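Local coordinates for FMN reductase [NAD(P)H] (Bacillus subtilis, PDB 1ZCH), which uses NADH or NADPH to reduce FMN and also reduces nitroaromatic compounds, quinones, chromates and azo dyes, working as a flavin-containing homodimer, at the interface of chains A and B. Sequence-based numbering; all coordinates share one arbitrary frame. Chains: chain A/B, Hypothetical oxidoreductase ycnD.

Contact 1: the interface of chains A and B. Residues chain A 40-43, 45, 86, 90; chain B 220, 224, 227-228.
Helix 220-228 of chain B packs against the 3-10 turn 40-42 of chain A, the loop that follows it with A:Gly43 and A:Gln45, and helix 84-94, in the dimer interface of this nitroreductase-family flavoenzyme. B:Tyr228 and A:Gln45 meet tip to tip: the phenol OH of B:Tyr228 donates to the amide OE1 of A:Gln45 at 2.6 Å. That oxygen lies at the ring edge, in the ring plane, while the phenol oxygen sits above the amide plane rather than on a lone pair, and the two planes are turned 62° apart. A bend in A:Gln45 at chi2 turns its amide so that OE1 points to the tyrosine hydroxyl. A water 2.9 Å from B:Tyr228 OH also lies in the ring plane and passes the contact on to the hydroxyl OG of A:Ser40. A:Ile41 supplies the greasy part. Its CG1 takes the crowded position between backbone N and carbonyl carbon (chi1 73°), and A:Ile41 CD1 reaches 3.4 Å from B:Tyr228 CZ, with B:Ile224 CD1 and B:Tyr227 CB also around it. CG2 of the same isoleucine stands over the centre of the B:Tyr227 ring. Farther along, A:Leu90 CD2 meets B:Tyr228 CB at 3.7 Å and its CD1 touches B:Ile224 CG2. A phenylalanine in place of B:Tyr228 would probably leave A:Gln45 OE1 and the water without their phenol partner and the amide freer to turn. At the start of the helix, B:Trp220 NE1 gives a fairly straight bond (168° at H) to the backbone O of A:Asn42 at 2.9 Å. The acceptor lies near the indole plane, and B:Ile224 CG1 covers one face of the ring.

Contact 2: the interface of chains A and B. Residues chain A 178, 182-184; chain B 28, 31, 48, 50.
A:Asn182 and A:His183, in the short strand 182-184 of chain A, bond to B:Val48 and B:Thr50 in strand 46-51 of chain B, and the two strands run parallel. A:His183 N donates to B:Val48 O, and B:Thr50 N returns a bond to A:His183 O at 2.9 Å. Of the side chains, A:Asn182 deserves to be followed outward. A:Asn182 CB lies 3.9 Å from B:Ile31 CG2. With CG anti to the backbone N (chi1 179°), the amide extends between B:Ile31 and the partner strand, A:Asn182 CG 3.8 Å from B:Ile31 CD1. At the tip, A:Asn182 ND2 donates nearly straight to the hydroxyl OG1 of B:Thr50 at 2.9 Å and also to B:Val48 O at 3.0 Å, both acceptors lying close to the amide plane. It comes to that carbonyl from above its plane, while A:His183 N lies nearly along the C=O axis, and the oxygen accepts from both. On the other branch, A:Asn182 OD1 rests 3.5 Å from B:Ile31 CG1. The same oxygen shares a water with B:Thr50 OG1. Bonds from both branches should hold the amide against flipping. Outside this, A:Gln178 lays CG across B:Ile31 CG2, while its NE2 makes a weak bond to the carboxylate of B:Asp28. In the fold, strand 182-184, directly after helix 178-181, adds onto strand 46-51 of the other subunit, while helix 24-36 of that subunit brings B:Asp28 and B:Ile31 up alongside.

Contact 1: the interface of chains A and B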
loop_
_atom_site.group_PDB
_atom_site.type_symbol
_atom_site.label_atom_id
_atom_site.label_comp_id
_atom_site.label_asym_id
_atom_site.label_seq_id
_atom_site.Cartn_x
_atom_site.Cartn_y
_atom_site.Cartn_z
ATOM N N SER A 40 -2.854 3.472 9.453
ATOM C CA SER A 40 -4.054 3.176 10.232
ATOM C C SER A 40 -3.826 3.470 11.719
ATOM O O SER A 40 -2.872 2.961 12.320
ATOM C CB SER A 40 -4.456 1.716 10.021
ATOM O OG SER A 40 -5.743 1.462 10.552
ATOM N N ILE A 41 -4.717 4.288 12.287
ATOM C CA ILE A 41 -4.682 4.739 13.687
ATOM C C ILE A 41 -3.306 5.252 14.115
ATOM O O ILE A 41 -2.957 5.218 15.298
ATOM C CB ILE A 41 -5.137 3.630 14.699
ATOM C CG1 ILE A 41 -4.068 2.545 14.845
ATOM C CG2 ILE A 41 -6.456 3.020 14.244
ATOM C CD1 ILE A 41 -4.344 1.577 15.983
ATOM N N ASN A 42 -2.550 5.765 13.150
ATOM C CA ASN A 42 -1.192 6.257 13.388
ATOM C C ASN A 42 -0.372 5.138 14.013
ATOM O O ASN A 42 0.583 5.381 14.749
ATOM C CB ASN A 42 -1.187 7.495 14.301
ATOM C CG ASN A 42 0.183 8.176 14.351
ATOM O OD1 ASN A 42 0.891 8.237 13.344
ATOM N ND2 ASN A 42 0.551 8.700 15.518
ATOM N N GLY A 43 -0.758 3.903 13.699
ATOM C CA GLY A 43 -0.059 2.743 14.221
ATOM C C GLY A 43 1.290 2.501 13.566
ATOM O O GLY A 43 2.106 1.749 14.098
ATOM N N GLN A 45 2.309 0.671 11.146
ATOM C CA GLN A 45 2.516 -0.768 11.063
ATOM C C GLN A 45 3.436 -1.265 9.942
ATOM O O GLN A 45 3.184 -2.310 9.333
ATOM C CB GLN A 45 1.153 -1.466 10.974
ATOM C CG GLN A 45 0.408 -1.569 12.310
ATOM C CD GLN A 45 -0.501 -0.384 12.635
ATOM O OE1 GLN A 45 -0.984 -0.265 13.762
ATOM N NE2 GLN A 45 -0.755 0.480 11.653
ATOM N N ALA A 86 3.660 -2.966 18.195
ATOM C CA ALA A 86 2.339 -2.998 18.821
ATOM C C ALA A 86 2.384 -4.013 19.966
ATOM O O ALA A 86 1.790 -3.801 21.023
ATOM C CB ALA A 86 1.271 -3.412 17.803
ATOM N N LEU A 90 1.326 -3.130 23.773
ATOM C CA LEU A 90 0.268 -3.804 24.520
ATOM C C LEU A 90 0.745 -4.697 25.655
ATOM O O LEU A 90 0.356 -4.512 26.810
ATOM C CB LEU A 90 -0.612 -4.633 23.580
ATOM C CG LEU A 90 -1.739 -3.885 22.859
ATOM C CD1 LEU A 90 -1.160 -2.919 21.831
ATOM C CD2 LEU A 90 -2.657 -4.891 22.196
ATOM N N TRP B 220 1.029 7.353 22.769
ATOM C CA TRP B 220 0.898 6.426 21.649
ATOM C C TRP B 220 0.565 4.991 22.057
ATOM O O TRP B 220 -0.438 4.436 21.614
ATOM C CB TRP B 220 2.181 6.436 20.813
ATOM C CG TRP B 220 2.096 5.630 19.553
ATOM C CD1 TRP B 220 1.416 5.956 18.410
ATOM C CD2 TRP B 220 2.740 4.378 19.293
ATOM N NE1 TRP B 220 1.606 4.987 17.453
ATOM C CE2 TRP B 220 2.414 4.007 17.968
ATOM C CE3 TRP B 220 3.563 3.532 20.052
ATOM C CZ2 TRP B 220 2.883 2.824 17.383
ATOM C CZ3 TRP B 220 4.030 2.352 19.470
ATOM C CH2 TRP B 220 3.689 2.012 18.145
ATOM N N ILE B 224 -2.696 2.766 20.968
ATOM C CA ILE B 224 -2.581 1.498 20.255
ATOM C C ILE B 224 -3.186 0.355 21.061
ATOM O O ILE B 224 -3.868 -0.514 20.510
ATOM C CB ILE B 224 -1.100 1.169 19.946
ATOM C CG1 ILE B 224 -0.495 2.276 19.078
ATOM C CG2 ILE B 224 -0.996 -0.175 19.233
ATOM C CD1 ILE B 224 -1.225 2.505 17.762
ATOM N N TYR B 227 -6.984 0.011 21.056
ATOM C CA TYR B 227 -7.587 -0.521 19.839
ATOM C C TYR B 227 -7.330 -2.004 19.614
ATOM O O TYR B 227 -8.248 -2.764 19.311
ATOM C CB TYR B 227 -7.074 0.221 18.596
ATOM C CG TYR B 227 -7.706 1.565 18.341
ATOM C CD1 TYR B 227 -7.152 2.732 18.867
ATOM C CD2 TYR B 227 -8.860 1.672 17.563
ATOM C CE1 TYR B 227 -7.733 3.976 18.625
ATOM C CE2 TYR B 227 -9.447 2.911 17.314
ATOM C CZ TYR B 227 -8.880 4.056 17.849
ATOM O OH TYR B 227 -9.465 5.280 17.614
ATOM N N TYR B 228 -6.077 -2.412 19.771
ATOM C CA TYR B 228 -5.692 -3.788 19.493
ATOM C C TYR B 228 -5.901 -4.850 20.566
ATOM O O TYR B 228 -5.517 -6.001 20.368
ATOM C CB TYR B 228 -4.235 -3.809 19.005
ATOM C CG TYR B 228 -4.019 -3.039 17.711
ATOM C CD1 TYR B 228 -5.082 -2.795 16.835
ATOM C CD2 TYR B 228 -2.747 -2.600 17.336
ATOM C CE1 TYR B 228 -4.883 -2.135 15.619
ATOM C CE2 TYR B 228 -2.539 -1.942 16.117
ATOM C CZ TYR B 228 -3.613 -1.715 15.266
ATOM O OH TYR B 228 -3.418 -1.081 14.057
HETATM O O HOH W 1 -5.724 -0.296 12.555
#

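Contact 2: the interface of chains A and B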
loop_
_atom_site.group_PDB
_atom_site.type_symbol
_atom_site.label_atom_id
_atom_site.label_comp_id
_atom_site.label_asym_id
_atom_site.label_seq_id
_atom_site.Cartn_x
_atom_site.Cartn_y
_atom_site.Cartn_z
ATOM N N GLN A 178 -8.191 4.342 -18.354
ATOM C CA GLN A 178 -8.656 4.921 -17.100
ATOM C C GLN A 178 -10.054 4.449 -16.691
ATOM O O GLN A 178 -10.308 4.175 -15.517
ATOM C CB GLN A 178 -8.630 6.443 -17.212
ATOM C CG GLN A 178 -8.910 7.178 -15.925
ATOM C CD GLN A 178 -8.660 8.663 -16.067
ATOM O OE1 GLN A 178 -7.606 9.075 -16.555
ATOM N NE2 GLN A 178 -9.621 9.475 -15.641
ATOM N N ASN A 182 -10.853 3.308 -12.883
ATOM C CA ASN A 182 -11.550 4.301 -12.067
ATOM C C ASN A 182 -13.004 4.276 -12.517
ATOM O O ASN A 182 -13.311 4.680 -13.635
ATOM C CB ASN A 182 -10.963 5.692 -12.313
ATOM C CG ASN A 182 -11.666 6.779 -11.521
ATOM O OD1 ASN A 182 -11.701 7.935 -11.941
ATOM N ND2 ASN A 182 -12.216 6.420 -10.364
ATOM N N HIS A 183 -13.890 3.789 -11.651
ATOM C CA HIS A 183 -15.312 3.694 -11.979
ATOM C C HIS A 183 -16.096 4.786 -11.265
ATOM O O HIS A 183 -15.795 5.123 -10.119
ATOM C CB HIS A 183 -15.852 2.322 -11.570
ATOM C CG HIS A 183 -15.072 1.173 -12.132
ATOM N ND1 HIS A 183 -15.271 -0.129 -11.726
ATOM C CD2 HIS A 183 -14.094 1.131 -13.067
ATOM C CE1 HIS A 183 -14.448 -0.923 -12.386
ATOM N NE2 HIS A 183 -13.722 -0.185 -13.206
ATOM N N GLN A 184 -17.104 5.332 -11.942
ATOM C CA GLN A 184 -17.916 6.399 -11.363
ATOM C C GLN A 184 -19.159 5.886 -10.643
ATOM O O GLN A 184 -20.008 5.229 -11.248
ATOM C CB GLN A 184 -18.342 7.389 -12.455
ATOM C CG GLN A 184 -17.191 7.969 -13.263
ATOM C CD GLN A 184 -16.134 8.623 -12.391
ATOM O OE1 GLN A 184 -16.449 9.419 -11.504
ATOM N NE2 GLN A 184 -14.870 8.294 -12.643
ATOM N N ASP B 28 -8.728 13.801 -12.336
ATOM C CA ASP B 28 -8.071 13.072 -13.420
ATOM C C ASP B 28 -6.576 12.943 -13.154
ATOM O O ASP B 28 -5.984 11.889 -13.384
ATOM C CB ASP B 28 -8.268 13.772 -14.771
ATOM C CG ASP B 28 -9.701 13.717 -15.264
ATOM O OD1 ASP B 28 -10.410 12.735 -14.955
ATOM O OD2 ASP B 28 -10.113 14.651 -15.983
ATOM N N ILE B 31 -5.944 10.407 -10.441
ATOM C CA ILE B 31 -6.121 9.064 -10.981
ATOM C C ILE B 31 -4.962 8.676 -11.896
ATOM O O ILE B 31 -4.506 7.527 -11.875
ATOM C CB ILE B 31 -7.457 8.947 -11.751
ATOM C CG1 ILE B 31 -8.626 9.143 -10.778
ATOM C CG2 ILE B 31 -7.550 7.596 -12.445
ATOM C CD1 ILE B 31 -8.665 8.139 -9.631
ATOM N N VAL B 48 -10.514 1.936 -8.244
ATOM C CA VAL B 48 -10.915 3.110 -7.488
ATOM C C VAL B 48 -12.321 3.513 -7.897
ATOM O O VAL B 48 -12.576 3.775 -9.070
ATOM C CB VAL B 48 -9.980 4.307 -7.758
ATOM C CG1 VAL B 48 -10.421 5.506 -6.915
ATOM C CG2 VAL B 48 -8.535 3.934 -7.435
ATOM N N THR B 50 -15.065 6.314 -7.627
ATOM C CA THR B 50 -15.207 7.718 -7.259
ATOM C C THR B 50 -16.677 7.952 -6.960
ATOM O O THR B 50 -17.537 7.711 -7.812
ATOM C CB THR B 50 -14.778 8.660 -8.407
ATOM O OG1 THR B 50 -13.387 8.469 -8.686
ATOM C CG2 THR B 50 -15.010 10.123 -8.017
HETATM O O HOH W 2 -12.296 10.266 -10.382
#

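About 31 Å separates the C-alpha centres of contact 1 and contact 2, and they have no residue in common. The segments are close neighbours in sequence, however: residues 40-45, used in contact 1, run directly into strand 46-51, used in contact 2, though here one comes from chain A and the other from chain B. By the two-fold symmetry each contact recurs with the chains exchanged, so in every subunit this stretch receives the partner's helix 220-228 at one end and its strand 182-184 at the other. Such reciprocal exchange of later segments fits an intertwined homodimer.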